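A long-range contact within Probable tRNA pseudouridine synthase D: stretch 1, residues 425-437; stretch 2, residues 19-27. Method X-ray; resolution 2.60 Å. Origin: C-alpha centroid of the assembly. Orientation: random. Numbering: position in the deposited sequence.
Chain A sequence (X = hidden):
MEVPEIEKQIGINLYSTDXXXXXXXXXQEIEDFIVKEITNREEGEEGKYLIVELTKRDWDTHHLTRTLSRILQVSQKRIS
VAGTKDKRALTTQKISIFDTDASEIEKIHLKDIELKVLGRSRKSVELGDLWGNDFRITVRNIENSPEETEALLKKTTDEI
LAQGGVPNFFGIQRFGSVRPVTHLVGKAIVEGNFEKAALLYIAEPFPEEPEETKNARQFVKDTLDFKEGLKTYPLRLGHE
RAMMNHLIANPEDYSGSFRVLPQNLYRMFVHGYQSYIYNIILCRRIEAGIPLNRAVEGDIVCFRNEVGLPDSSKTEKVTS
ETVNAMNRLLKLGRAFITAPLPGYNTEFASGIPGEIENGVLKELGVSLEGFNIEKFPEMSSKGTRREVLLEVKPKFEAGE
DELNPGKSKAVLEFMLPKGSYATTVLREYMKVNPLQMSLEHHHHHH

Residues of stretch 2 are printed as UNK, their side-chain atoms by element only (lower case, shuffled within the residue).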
# COMPACT_ATOMS: atom_id res chain seq x y z
N VAL A 425 -3.12 7.41 5.95
CA VAL A 425 -3.46 8.26 7.07
C VAL A 425 -3.58 9.69 6.60
O VAL A 425 -4.48 10.41 7.02
CB VAL A 425 -2.37 8.19 8.16
CG1 VAL A 425 -2.68 9.17 9.27
CG2 VAL A 425 -2.28 6.77 8.71
N LEU A 426 -2.67 10.09 5.72
CA LEU A 426 -2.62 11.44 5.19
C LEU A 426 -3.84 11.85 4.38
O LEU A 426 -4.32 12.97 4.50
CB LEU A 426 -1.37 11.61 4.33
CG LEU A 426 -0.06 11.58 5.11
CD1 LEU A 426 1.09 11.72 4.13
CD2 LEU A 426 -0.02 12.70 6.15
N ARG A 427 -4.35 10.93 3.56
CA ARG A 427 -5.52 11.21 2.74
C ARG A 427 -6.69 11.81 3.54
O ARG A 427 -7.35 12.73 3.08
CB ARG A 427 -5.96 9.93 2.03
CG ARG A 427 -6.96 10.16 0.91
CD ARG A 427 -7.39 8.84 0.27
NE ARG A 427 -8.62 8.33 0.85
CZ ARG A 427 -9.84 8.66 0.44
NH1 ARG A 427 -10.01 9.49 -0.58
NH2 ARG A 427 -10.90 8.17 1.06
N GLU A 428 -6.96 11.30 4.74
CA GLU A 428 -8.06 11.83 5.54
C GLU A 428 -7.74 13.22 6.09
O GLU A 428 -8.64 13.97 6.47
CB GLU A 428 -8.41 10.89 6.71
CG GLU A 428 -8.87 9.49 6.29
CD GLU A 428 -10.13 9.47 5.43
OE1 GLU A 428 -10.09 8.81 4.36
OE2 GLU A 428 -11.14 10.11 5.81
N TYR A 429 -6.45 13.56 6.13
CA TYR A 429 -6.02 14.87 6.62
C TYR A 429 -5.86 15.91 5.53
O TYR A 429 -6.09 17.09 5.76
CB TYR A 429 -4.70 14.78 7.37
CG TYR A 429 -4.85 14.33 8.78
CD1 TYR A 429 -4.95 12.98 9.08
CD2 TYR A 429 -4.90 15.26 9.83
CE1 TYR A 429 -5.10 12.56 10.39
CE2 TYR A 429 -5.05 14.84 11.15
CZ TYR A 429 -5.15 13.49 11.41
OH TYR A 429 -5.31 13.04 12.70
N MSE A 430 -5.43 15.48 4.35
CA MSE A 430 -5.22 16.42 3.26
C MSE A 430 -6.32 16.39 2.23
O MSE A 430 -6.57 17.40 1.57
CB MSE A 430 -3.90 16.13 2.55
CG MSE A 430 -2.67 16.47 3.34
SE MSE A 430 -1.12 15.70 2.48
CE MSE A 430 -0.69 17.16 1.28
N LYS A 431 -6.96 15.24 2.09
CA LYS A 431 -8.03 15.08 1.11
C LYS A 431 -7.68 15.79 -0.19
O LYS A 431 -8.39 16.70 -0.61
CB LYS A 431 -9.36 15.63 1.66
CG LYS A 431 -9.87 14.91 2.91
CD LYS A 431 -11.31 15.30 3.24
CE LYS A 431 -11.79 14.66 4.53
NZ LYS A 431 -11.12 15.20 5.76
N VAL A 432 -6.58 15.39 -0.82
CA VAL A 432 -6.18 16.00 -2.08
C VAL A 432 -5.79 14.94 -3.07
O VAL A 432 -5.71 13.76 -2.73
CB VAL A 432 -4.98 16.97 -1.90
CG1 VAL A 432 -5.41 18.20 -1.11
CG2 VAL A 432 -3.86 16.25 -1.19
N ASN A 433 -5.53 15.35 -4.31
CA ASN A 433 -5.14 14.40 -5.34
C ASN A 433 -3.90 13.63 -4.89
O ASN A 433 -2.95 14.20 -4.36
CB ASN A 433 -4.87 15.13 -6.66
CG ASN A 433 -4.67 14.19 -7.83
OD1 ASN A 433 -3.66 13.48 -7.91
ND2 ASN A 433 -5.62 14.17 -8.75
N PRO A 434 -3.91 12.30 -5.08
CA PRO A 434 -2.79 11.42 -4.70
C PRO A 434 -1.47 11.77 -5.40
O PRO A 434 -0.40 11.37 -4.94
CB PRO A 434 -3.31 10.03 -5.07
CG PRO A 434 -4.21 10.31 -6.23
CD PRO A 434 -4.97 11.52 -5.75
N LEU A 435 -1.57 12.52 -6.49
CA LEU A 435 -0.39 12.94 -7.24
C LEU A 435 0.12 14.30 -6.72
O LEU A 435 1.32 14.58 -6.79
CB LEU A 435 -0.72 13.01 -8.74
CG LEU A 435 -1.18 11.69 -9.37
CD1 LEU A 435 -1.40 11.89 -10.85
CD2 LEU A 435 -0.14 10.59 -9.12
N GLN A 436 -0.79 15.12 -6.20
CA GLN A 436 -0.45 16.43 -5.63
C GLN A 436 0.13 16.20 -4.23
O GLN A 436 0.76 17.09 -3.65
CB GLN A 436 -1.71 17.30 -5.50
CG GLN A 436 -1.51 18.61 -4.73
CD GLN A 436 -2.76 19.09 -3.99
OE1 GLN A 436 -3.86 19.11 -4.54
NE2 GLN A 436 -2.58 19.50 -2.73
N MSE A 437 -0.12 15.01 -3.70
CA MSE A 437 0.34 14.61 -2.37
C MSE A 437 1.83 14.91 -2.18
O MSE A 437 2.66 14.03 -2.52
CB MSE A 437 0.06 13.11 -2.16
CG MSE A 437 0.19 12.61 -0.73
SE MSE A 437 -1.52 12.34 0.17
CE MSE A 437 -1.97 10.60 -0.56
N UNK A 19 -14.40 16.47 7.47
CA UNK A 19 -13.63 17.69 7.61
C UNK A 19 -13.18 18.17 6.25
O UNK A 19 -13.19 17.42 5.27
c UNK A 19 -12.39 17.48 8.48
c UNK A 19 -12.77 17.40 9.94
o UNK A 19 -11.72 16.28 8.08
N UNK A 20 -12.76 19.43 6.19
CA UNK A 20 -12.32 20.01 4.93
C UNK A 20 -10.89 19.62 4.61
O UNK A 20 -10.06 19.45 5.50
c UNK A 20 -11.77 22.14 6.14
o UNK A 20 -11.96 22.12 3.75
c UNK A 20 -12.48 21.56 4.95
N UNK A 21 -10.63 19.47 3.32
CA UNK A 21 -9.31 19.10 2.84
C UNK A 21 -8.26 20.12 3.19
O UNK A 21 -8.21 21.21 2.61
N UNK A 22 -7.43 19.76 4.16
CA UNK A 22 -6.35 20.60 4.64
C UNK A 22 -5.50 21.10 3.49
O UNK A 22 -4.92 22.18 3.56
c UNK A 22 -3.32 20.94 5.90
c UNK A 22 -4.61 20.53 6.60
c UNK A 22 -5.52 19.79 5.62
c UNK A 22 -4.34 19.62 7.78
N UNK A 23 -5.42 20.31 2.42
CA UNK A 23 -4.64 20.69 1.26
C UNK A 23 -3.16 20.81 1.60
O UNK A 23 -2.69 20.17 2.54
N UNK A 24 -2.43 21.61 0.83
CA UNK A 24 -1.01 21.78 1.09
C UNK A 24 -0.14 20.82 0.29
O UNK A 24 -0.62 20.14 -0.62
N UNK A 25 1.14 20.75 0.64
CA UNK A 25 2.08 19.89 -0.06
C UNK A 25 3.02 19.16 0.89
O UNK A 25 3.15 19.54 2.06
n UNK A 25 3.79 22.78 -2.59
c UNK A 25 3.57 21.88 -0.36
c UNK A 25 4.22 22.82 -1.33
c UNK A 25 2.89 20.72 -1.04
o UNK A 25 5.11 23.59 -0.96
N UNK A 26 3.67 18.12 0.39
CA UNK A 26 4.59 17.33 1.21
C UNK A 26 5.98 17.16 0.61
O UNK A 26 6.19 17.42 -0.58
c UNK A 26 3.99 15.95 1.48
c UNK A 26 2.33 16.60 3.28
c UNK A 26 2.37 14.29 2.29
c UNK A 26 2.57 15.78 2.01
N UNK A 27 6.92 16.70 1.42
CA UNK A 27 8.28 16.49 0.94
C UNK A 27 8.88 17.78 0.40
O UNK A 27 9.68 17.75 -0.54
n UNK A 27 7.80 9.64 0.41
n UNK A 27 8.44 11.21 1.92
c UNK A 27 7.83 10.90 0.79
c UNK A 27 8.30 15.43 -0.18
c UNK A 27 7.17 13.27 0.39
n UNK A 27 7.23 11.84 0.06
c UNK A 27 8.49 13.98 0.25

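Position 19 carries three side-chain atoms, a carbon bearing one oxygen and one further carbon. The oxygen lies 2.6 Å from NZ of Lys-431, hydrogen-bonding distance from the ammonium. A hydroxyl and a methyl on one beta carbon identify Thr-19; its OG1 accepts from the lysine, and its backbone O accepts a second, weak bond from the same NZ at 3.1 Å.

Position 20 has the same branched set, one carbon carrying an oxygen and a carbon, but its CA-to-CB bond points away from stretch 1 and the side chain stays out of contact. It is Thr-20, whose polar, exposed side chain is well placed on the outer side.

Position 21 has no side-chain atoms and is therefore Gly-21. Its CA packs 3.7 Å from CB of Lys-431, and an ideal CB here would come within 3.1 Å of Lys-431 O and 3.2 Å of Met-430 O, so the bare backbone allows the close approach.

Position 22 shows four carbons forked at the second, which makes it Leu-22. Its CB points toward stretch 1, and an apolar side chain suits this buried site; its N gives a weak hydrogen bond to Tyr-429 O, 3.4 Å away.

Position 23 again lacks a side chain: Gly-23. Its phi of 63° favours glycine by itself. Its N donates to Met-430 O at 3.2 Å, while its CA rests 3.5 Å from CG1 of Val-432.

Position 24, also bare, is Gly-24. At its backbone angles a CB would be jammed against the preceding carbonyl, so glycine is called for. Its O accepts from NE2 of Gln-436 at 3.0 Å.

Position 25 has three carbons in a chain, the third bearing an oxygen and a nitrogen: Gln-25. Its end leads away from stretch 1, leaving its polar group outside the contact.

Position 26 has four carbons forked at the second, pointing toward stretch 1 among apolar groups. This is Leu-26: CD1 lies 3.4 Å from CD1 of Leu-426, and CG lies 3.6 Å from CE of Met-430, a selenomethionine.

Position 27 has three carbons, a nitrogen, then a carbon with two nitrogens, the guanidinium of Arg-27. It makes no contact here and bonds elsewhere in the structure.

The contact joins a helix end to an irregular, glycine-rich segment. Lys-431, leaving the helix with positive phi, ties Thr-19 to Glu-428 O, which its NZ also reaches at 2.9 Å. The glycines bring backbone against backbone, and Leu-26 adds the apolar packing.

Stretch 2, residues 19-27: TTGLGGQLR
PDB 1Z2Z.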